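Local coordinates for protein pertussis toxin-like subunit ArtA (Escherichia coli, PDB 4Z9D) that binds NAD and, as the pertussis toxin-like enzymatic subunit of an AB5 toxin, probably ADP-ribosylates trimeric G proteins of the host cell, at residues I125-T137 against S146-P158. The protein carries 2 engineered substitutions. Residues are numbered along the deposited sequence; the frame is centred on the assembly and turned at random.
Sequences IPGENIVEAVELT and SDGPGTTNARYVP
A beta hairpin pairs strand 130-137 with strand 146-152, which lies at the outer edge of a four-stranded antiparallel sheet. Ala-133 and Thr-151 form a hydrogen-bonded pair: Ala-133 N to Thr-151 O and Thr-151 N to Ala-133 O are both 2.8 Å. Thr-137 and Ser-146 repeat this pattern near the hairpin's connecting loop. Between them the register slips by one residue at a beta bulge. There Glu-135 N donates to Pro-149 O, while Gly-148 N donates to Glu-135 O at 2.6 Å. The Val-134 and Asp-147 side chains cross at a slant, and Val-134 CG1 touches Asp-147 CB at 3.6 Å. Asp-147 OD1 makes a salt bridge to Arg-79 and OD2 a hydrogen bond to Tyr-61. Water joins Glu-132 OE2 to Thr-152 OG1, and Glu-132 OE1 makes a salt bridge to Arg-81 of the neighbouring strand 77-83.

In this ADP-ribosyltransferase fold the pairing ends in an Asx turn at Asn-153, whose OD1 accepts from Arg-155 N. Its CG stands anti to the backbone N (chi1 179°), which brings the buried amide to Ile-130 O. Asn-153 ND2 donates to Ile-130 O at 2.8 Å, in the carbonyl plane. The type I turn 153-156 then brings in Tyr-156. Val-131 CG2 sits over one face of its ring, 3.8 Å from the centroid, a CH-pi contact. The edge meets Asn-129 O. Val-157 N donates almost straight (177°) to a lone pair of Glu-128 O, and Val-157 CG2 packs against the extended Glu-128 side chain.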
ATOM      1  N   ILE A 125       4.394  -8.441   4.309  1.00  7.84           N
ATOM      2  CA  ILE A 125       4.381  -9.019   2.968  1.00  6.56           C
ATOM      3  C   ILE A 125       5.729  -9.667   2.689  1.00  8.36           C
ATOM      4  O   ILE A 125       6.730  -8.976   2.618  1.00  8.30           O
ATOM      5  CB  ILE A 125       4.125  -7.939   1.894  1.00  7.67           C
ATOM      6  CG1 ILE A 125       2.799  -7.221   2.158  1.00  7.00           C
ATOM      7  CG2 ILE A 125       4.176  -8.539   0.471  1.00  6.59           C
ATOM      8  CD1 ILE A 125       2.647  -5.925   1.330  1.00  6.65           C
ATOM      9  N   PRO A 126       5.761 -10.994   2.505  1.00  8.14           N
ATOM     10  CA  PRO A 126       7.030 -11.658   2.190  1.00  9.96           C
ATOM     11  C   PRO A 126       7.683 -11.192   0.878  1.00  8.80           C
ATOM     12  O   PRO A 126       6.991 -10.813  -0.076  1.00 11.28           O
ATOM     13  CB  PRO A 126       6.633 -13.138   2.095  1.00 10.58           C
ATOM     14  CG  PRO A 126       5.331 -13.249   2.841  1.00 13.57           C
ATOM     15  CD  PRO A 126       4.643 -11.939   2.633  1.00 11.93           C
ATOM     16  N   GLY A 127       9.012 -11.233   0.833  1.00 10.27           N
ATOM     17  CA  GLY A 127       9.744 -10.948  -0.388  1.00 10.65           C
ATOM     18  C   GLY A 127       9.310 -11.816  -1.550  1.00 10.27           C
ATOM     19  O   GLY A 127       9.266 -11.356  -2.696  1.00  9.89           O
ATOM     20  N   GLU A 128       8.960 -13.065  -1.250  1.00  7.93           N
ATOM     21  CA  GLU A 128       8.531 -14.019  -2.264  1.00  8.41           C
ATOM     22  C   GLU A 128       7.223 -13.625  -2.965  1.00  8.95           C
ATOM     23  O   GLU A 128       6.911 -14.155  -4.030  1.00  9.83           O
ATOM     24  CB  GLU A 128       8.411 -15.416  -1.643  1.00 15.65           C
ATOM     25  CG  GLU A 128       9.771 -16.098  -1.528  1.00 20.64           C
ATOM     26  CD  GLU A 128       9.740 -17.398  -0.741  1.00 26.59           C
ATOM     27  OE1 GLU A 128      10.654 -18.230  -0.957  1.00 30.68           O
ATOM     28  OE2 GLU A 128       8.821 -17.587   0.094  1.00 24.94           O
ATOM     29  N   ASN A 129       6.458 -12.710  -2.372  1.00  9.52           N
ATOM     30  CA  ASN A 129       5.239 -12.209  -3.002  1.00  8.25           C
ATOM     31  C   ASN A 129       5.502 -11.092  -4.006  1.00  8.31           C
ATOM     32  O   ASN A 129       4.611 -10.701  -4.759  1.00  8.88           O
ATOM     33  CB  ASN A 129       4.267 -11.669  -1.954  1.00  9.25           C
ATOM     34  CG  ASN A 129       3.534 -12.759  -1.238  1.00 14.20           C
ATOM     35  OD1 ASN A 129       4.143 -13.553  -0.526  1.00 11.13           O
ATOM     36  ND2 ASN A 129       2.215 -12.807  -1.410  1.00 10.76           N
ATOM     37  N   ILE A 130       6.710 -10.551  -3.991  1.00  7.33           N
ATOM     38  CA  ILE A 130       6.993  -9.372  -4.794  1.00  7.18           C
ATOM     39  C   ILE A 130       7.536  -9.772  -6.154  1.00  7.20           C
ATOM     40  O   ILE A 130       8.570 -10.428  -6.263  1.00  8.77           O
ATOM     41  CB  ILE A 130       7.957  -8.432  -4.065  1.00  9.00           C
ATOM     42  CG1 ILE A 130       7.345  -8.041  -2.710  1.00 11.58           C
ATOM     43  CG2 ILE A 130       8.225  -7.175  -4.894  1.00  8.75           C
ATOM     44  CD1 ILE A 130       8.345  -7.502  -1.714  1.00 12.91           C
ATOM     45  N   VAL A 131       6.818  -9.361  -7.192  1.00  8.32           N
ATOM     46  CA  VAL A 131       7.115  -9.752  -8.558  1.00  8.72           C
ATOM     47  C   VAL A 131       8.311  -9.004  -9.114  1.00 10.03           C
ATOM     48  O   VAL A 131       9.201  -9.602  -9.734  1.00 10.52           O
ATOM     49  CB  VAL A 131       5.883  -9.510  -9.467  1.00  9.88           C
ATOM     50  CG1 VAL A 131       6.177  -9.881 -10.913  1.00 15.25           C
ATOM     51  CG2 VAL A 131       4.703 -10.318  -8.955  1.00 10.01           C
ATOM     52  N   GLU A 132       8.318  -7.689  -8.909  1.00  8.39           N
ATOM     53  CA  GLU A 132       9.268  -6.824  -9.590  1.00 10.71           C
ATOM     54  C   GLU A 132       9.261  -5.426  -8.994  1.00  9.64           C
ATOM     55  O   GLU A 132       8.391  -5.072  -8.191  1.00  7.82           O
ATOM     56  CB  GLU A 132       8.949  -6.773 -11.101  1.00 11.78           C
ATOM     57  CG  GLU A 132       7.575  -6.186 -11.418  1.00 10.83           C
ATOM     58  CD  GLU A 132       7.168  -6.344 -12.883  1.00 17.72           C
ATOM     59  OE1 GLU A 132       6.154  -5.723 -13.277  1.00 24.57           O
ATOM     60  OE2 GLU A 132       7.850  -7.083 -13.633  1.00 24.00           O
ATOM     61  N   ALA A 133      10.240  -4.632  -9.389  1.00 10.83           N
ATOM     62  CA  ALA A 133      10.296  -3.246  -8.975  1.00 11.01           C
ATOM     63  C   ALA A 133      10.617  -2.373 -10.174  1.00 12.48           C
ATOM     64  O   ALA A 133      11.245  -2.828 -11.122  1.00 13.97           O
ATOM     65  CB  ALA A 133      11.329  -3.055  -7.898  1.00 12.09           C
ATOM     66  N   VAL A 134      10.153  -1.129 -10.131  1.00  8.95           N
ATOM     67  CA  VAL A 134      10.518  -0.128 -11.131  1.00 11.20           C
ATOM     68  C   VAL A 134      10.955   1.147 -10.417  1.00 11.40           C
ATOM     69  O   VAL A 134      10.176   1.713  -9.644  1.00 12.98           O
ATOM     70  CB  VAL A 134       9.332   0.193 -12.074  1.00 12.84           C
ATOM     71  CG1 VAL A 134       9.695   1.330 -13.025  1.00 14.19           C
ATOM     72  CG2 VAL A 134       8.918  -1.040 -12.850  1.00 16.17           C
ATOM     73  N   GLU A 135      12.177   1.619 -10.670  1.00 12.48           N
ATOM     74  CA  GLU A 135      12.607   2.910 -10.122  1.00 12.77           C
ATOM     75  C   GLU A 135      11.818   4.010 -10.806  1.00 13.81           C
ATOM     76  O   GLU A 135      11.714   4.003 -12.025  1.00 14.73           O
ATOM     77  CB  GLU A 135      14.107   3.167 -10.343  1.00 18.46           C
ATOM     78  CG  GLU A 135      15.012   1.973 -10.133  1.00 30.03           C
ATOM     79  CD  GLU A 135      16.490   2.351 -10.129  1.00 38.66           C
ATOM     80  OE1 GLU A 135      17.340   1.429 -10.087  1.00 37.29           O
ATOM     81  OE2 GLU A 135      16.798   3.566 -10.166  1.00 37.19           O
ATOM     82  N   LEU A 136      11.289   4.959 -10.043  1.00 12.70           N
ATOM     83  CA  LEU A 136      10.518   6.058 -10.635  1.00 11.90           C
ATOM     84  C   LEU A 136      11.396   7.283 -10.828  1.00 16.80           C
ATOM     85  O   LEU A 136      12.223   7.600  -9.981  1.00 17.53           O
ATOM     86  CB  LEU A 136       9.304   6.409  -9.767  1.00 12.02           C
ATOM     87  CG  LEU A 136       8.281   5.292  -9.524  1.00 10.41           C
ATOM     88  CD1 LEU A 136       7.163   5.740  -8.613  1.00 13.81           C
ATOM     89  CD2 LEU A 136       7.714   4.814 -10.848  1.00 13.12           C
ATOM     90  N   THR A 137      11.271   7.937 -11.978  1.00 14.01           N
ATOM     91  CA  THR A 137      12.000   9.182 -12.206  1.00 13.01           C
ATOM     92  C   THR A 137      11.070  10.375 -11.990  1.00 13.77           C
ATOM     93  O   THR A 137       9.865  10.272 -12.226  1.00 13.39           O
ATOM     94  CB  THR A 137      12.598   9.229 -13.624  1.00 16.22           C
ATOM     95  OG1 THR A 137      11.535   9.327 -14.571  1.00 19.07           O
ATOM     96  CG2 THR A 137      13.407   7.954 -13.912  1.00 16.94           C
ATOM     97  N   SER A 146       7.836   9.267 -14.321  1.00  9.35           N
ATOM     98  CA  SER A 146       7.922   8.189 -15.311  1.00 13.21           C
ATOM     99  C   SER A 146       8.629   6.952 -14.756  1.00 13.43           C
ATOM    100  O   SER A 146       9.181   6.985 -13.661  1.00 12.29           O
ATOM    101  CB  SER A 146       8.676   8.661 -16.561  1.00 15.96           C
ATOM    102  OG  SER A 146       7.947   9.650 -17.273  1.00 23.62           O
ATOM    103  N   ASP A 147       8.597   5.867 -15.521  1.00 14.12           N
ATOM    104  CA  ASP A 147       9.284   4.623 -15.150  1.00 11.84           C
ATOM    105  C   ASP A 147      10.752   4.666 -15.534  1.00 17.89           C
ATOM    106  O   ASP A 147      11.082   4.921 -16.696  1.00 17.86           O
ATOM    107  CB  ASP A 147       8.628   3.412 -15.817  1.00 13.88           C
ATOM    108  CG  ASP A 147       7.261   3.094 -15.255  1.00 19.40           C
ATOM    109  OD1 ASP A 147       6.748   2.001 -15.578  1.00 17.98           O
ATOM    110  OD2 ASP A 147       6.705   3.915 -14.489  1.00 19.17           O
ATOM    111  N   GLY A 148      11.625   4.426 -14.557  1.00 14.89           N
ATOM    112  CA  GLY A 148      13.040   4.207 -14.815  1.00 11.62           C
ATOM    113  C   GLY A 148      13.320   2.721 -14.960  1.00 16.05           C
ATOM    114  O   GLY A 148      12.450   1.962 -15.388  1.00 15.03           O
ATOM    115  N   PRO A 149      14.540   2.295 -14.604  1.00 16.13           N
ATOM    116  CA  PRO A 149      14.948   0.894 -14.756  1.00 21.38           C
ATOM    117  C   PRO A 149      14.072  -0.054 -13.944  1.00 15.29           C
ATOM    118  O   PRO A 149      13.730   0.249 -12.797  1.00 16.22           O
ATOM    119  CB  PRO A 149      16.380   0.878 -14.212  1.00 23.19           C
ATOM    120  CG  PRO A 149      16.827   2.305 -14.237  1.00 26.55           C
ATOM    121  CD  PRO A 149      15.595   3.122 -14.000  1.00 18.41           C
ATOM    122  N   GLY A 150      13.747  -1.203 -14.523  1.00 20.22           N
ATOM    123  CA  GLY A 150      12.961  -2.191 -13.816  1.00 16.16           C
ATOM    124  C   GLY A 150      13.871  -3.307 -13.354  1.00 19.67           C
ATOM    125  O   GLY A 150      14.920  -3.553 -13.954  1.00 15.63           O
ATOM    126  N   THR A 151      13.457  -3.996 -12.295  1.00 12.70           N
ATOM    127  CA  THR A 151      14.210  -5.120 -11.769  1.00 15.92           C
ATOM    128  C   THR A 151      13.248  -6.254 -11.458  1.00 16.55           C
ATOM    129  O   THR A 151      12.214  -6.022 -10.843  1.00 10.85           O
ATOM    130  CB  THR A 151      14.960  -4.738 -10.482  1.00 19.76           C
ATOM    131  OG1 THR A 151      15.614  -3.472 -10.642  1.00 27.19           O
ATOM    132  CG2 THR A 151      15.968  -5.800 -10.130  1.00 23.52           C
ATOM    133  N   THR A 152      13.602  -7.478 -11.849  1.00 15.13           N
ATOM    134  CA  THR A 152      12.753  -8.634 -11.576  1.00 13.12           C
ATOM    135  C   THR A 152      13.243  -9.362 -10.333  1.00 11.30           C
ATOM    136  O   THR A 152      14.441  -9.487 -10.122  1.00 13.95           O
ATOM    137  CB  THR A 152      12.717  -9.618 -12.780  1.00 15.14           C
ATOM    138  OG1 THR A 152      12.104  -8.969 -13.899  1.00 21.74           O
ATOM    139  CG2 THR A 152      11.924 -10.876 -12.441  1.00 14.00           C
ATOM    140  N   ASN A 153      12.317  -9.794  -9.489  1.00 11.71           N
ATOM    141  CA  ASN A 153      12.665 -10.546  -8.301  1.00  9.20           C
ATOM    142  C   ASN A 153      12.778 -12.016  -8.685  1.00 12.22           C
ATOM    143  O   ASN A 153      11.770 -12.667  -8.961  1.00  9.31           O
ATOM    144  CB  ASN A 153      11.612 -10.346  -7.211  1.00 10.28           C
ATOM    145  CG  ASN A 153      11.925 -11.126  -5.953  1.00 13.28           C
ATOM    146  OD1 ASN A 153      13.024 -11.661  -5.813  1.00 10.60           O
ATOM    147  ND2 ASN A 153      10.964 -11.189  -5.024  1.00  8.15           N
ATOM    148  N   ALA A 154      14.001 -12.535  -8.739  1.00 15.04           N
ATOM    149  CA  ALA A 154      14.191 -13.935  -9.119  1.00 18.61           C
ATOM    150  C   ALA A 154      13.614 -14.905  -8.094  1.00 18.12           C
ATOM    151  O   ALA A 154      13.354 -16.068  -8.416  1.00 16.26           O
ATOM    152  CB  ALA A 154      15.667 -14.229  -9.339  1.00 22.14           C
ATOM    153  N   ARG A 155      13.404 -14.414  -6.875  1.00 13.68           N
ATOM    154  CA  ARG A 155      12.911 -15.224  -5.760  1.00 15.34           C
ATOM    155  C   ARG A 155      11.381 -15.276  -5.696  1.00 13.67           C
ATOM    156  O   ARG A 155      10.820 -15.949  -4.834  1.00 13.75           O
ATOM    157  CB  ARG A 155      13.440 -14.675  -4.435  1.00 17.85           C
ATOM    158  CG  ARG A 155      14.942 -14.447  -4.366  1.00 28.17           C
ATOM    159  CD  ARG A 155      15.758 -15.690  -4.571  1.00 26.50           C
ATOM    160  NE  ARG A 155      15.580 -16.638  -3.475  1.00 42.76           N
ATOM    161  CZ  ARG A 155      16.514 -17.486  -3.054  1.00 30.96           C
ATOM    162  NH1 ARG A 155      16.250 -18.317  -2.059  1.00 36.47           N
ATOM    163  NH2 ARG A 155      17.713 -17.495  -3.619  1.00 30.43           N
ATOM    164  N   TYR A 156      10.715 -14.517  -6.566  1.00  8.52           N
ATOM    165  CA  TYR A 156       9.250 -14.519  -6.614  1.00 10.81           C
ATOM    166  C   TYR A 156       8.685 -15.943  -6.709  1.00 12.47           C
ATOM    167  O   TYR A 156       9.165 -16.770  -7.491  1.00  8.97           O
ATOM    168  CB  TYR A 156       8.745 -13.672  -7.799  1.00  8.99           C
ATOM    169  CG  TYR A 156       7.238 -13.734  -7.984  1.00 10.86           C
ATOM    170  CD1 TYR A 156       6.685 -14.341  -9.105  1.00  9.27           C
ATOM    171  CD2 TYR A 156       6.372 -13.220  -7.022  1.00  8.66           C
ATOM    172  CE1 TYR A 156       5.315 -14.430  -9.279  1.00  9.16           C
ATOM    173  CE2 TYR A 156       4.990 -13.303  -7.185  1.00  8.64           C
ATOM    174  CZ  TYR A 156       4.473 -13.907  -8.319  1.00 11.78           C
ATOM    175  OH  TYR A 156       3.105 -14.000  -8.494  1.00 12.35           O
ATOM    176  N   VAL A 157       7.677 -16.220  -5.887  1.00  9.78           N
ATOM    177  CA  VAL A 157       6.969 -17.498  -5.917  1.00 12.08           C
ATOM    178  C   VAL A 157       5.628 -17.340  -6.612  1.00 10.58           C
ATOM    179  O   VAL A 157       4.731 -16.682  -6.091  1.00 11.96           O
ATOM    180  CB  VAL A 157       6.759 -18.061  -4.486  1.00 11.68           C
ATOM    181  CG1 VAL A 157       5.850 -19.283  -4.509  1.00 14.25           C
ATOM    182  CG2 VAL A 157       8.095 -18.395  -3.859  1.00 13.16           C
ATOM    183  N   PRO A 158       5.494 -17.929  -7.810  1.00 11.50           N
ATOM    184  CA  PRO A 158       4.269 -17.793  -8.603  1.00 12.33           C
ATOM    185  C   PRO A 158       3.101 -18.554  -8.004  1.00 12.42           C
ATOM    186  O   PRO A 158       3.294 -19.541  -7.296  1.00 15.83           O
ATOM    187  CB  PRO A 158       4.643 -18.398  -9.964  1.00 16.55           C
ATOM    188  CG  PRO A 158       6.126 -18.550  -9.958  1.00 20.17           C
ATOM    189  CD  PRO A 158       6.542 -18.675  -8.529  1.00 15.02           C
TER
HETATM  190  O   HOH W   1      11.748 -18.115  -3.618  1.00 17.68           O
HETATM  191  O   HOH W   2       9.223 -12.088 -10.763  1.00 16.70           O
HETATM  192  O   HOH W   3       9.118  -9.200 -13.999  1.00 22.16           O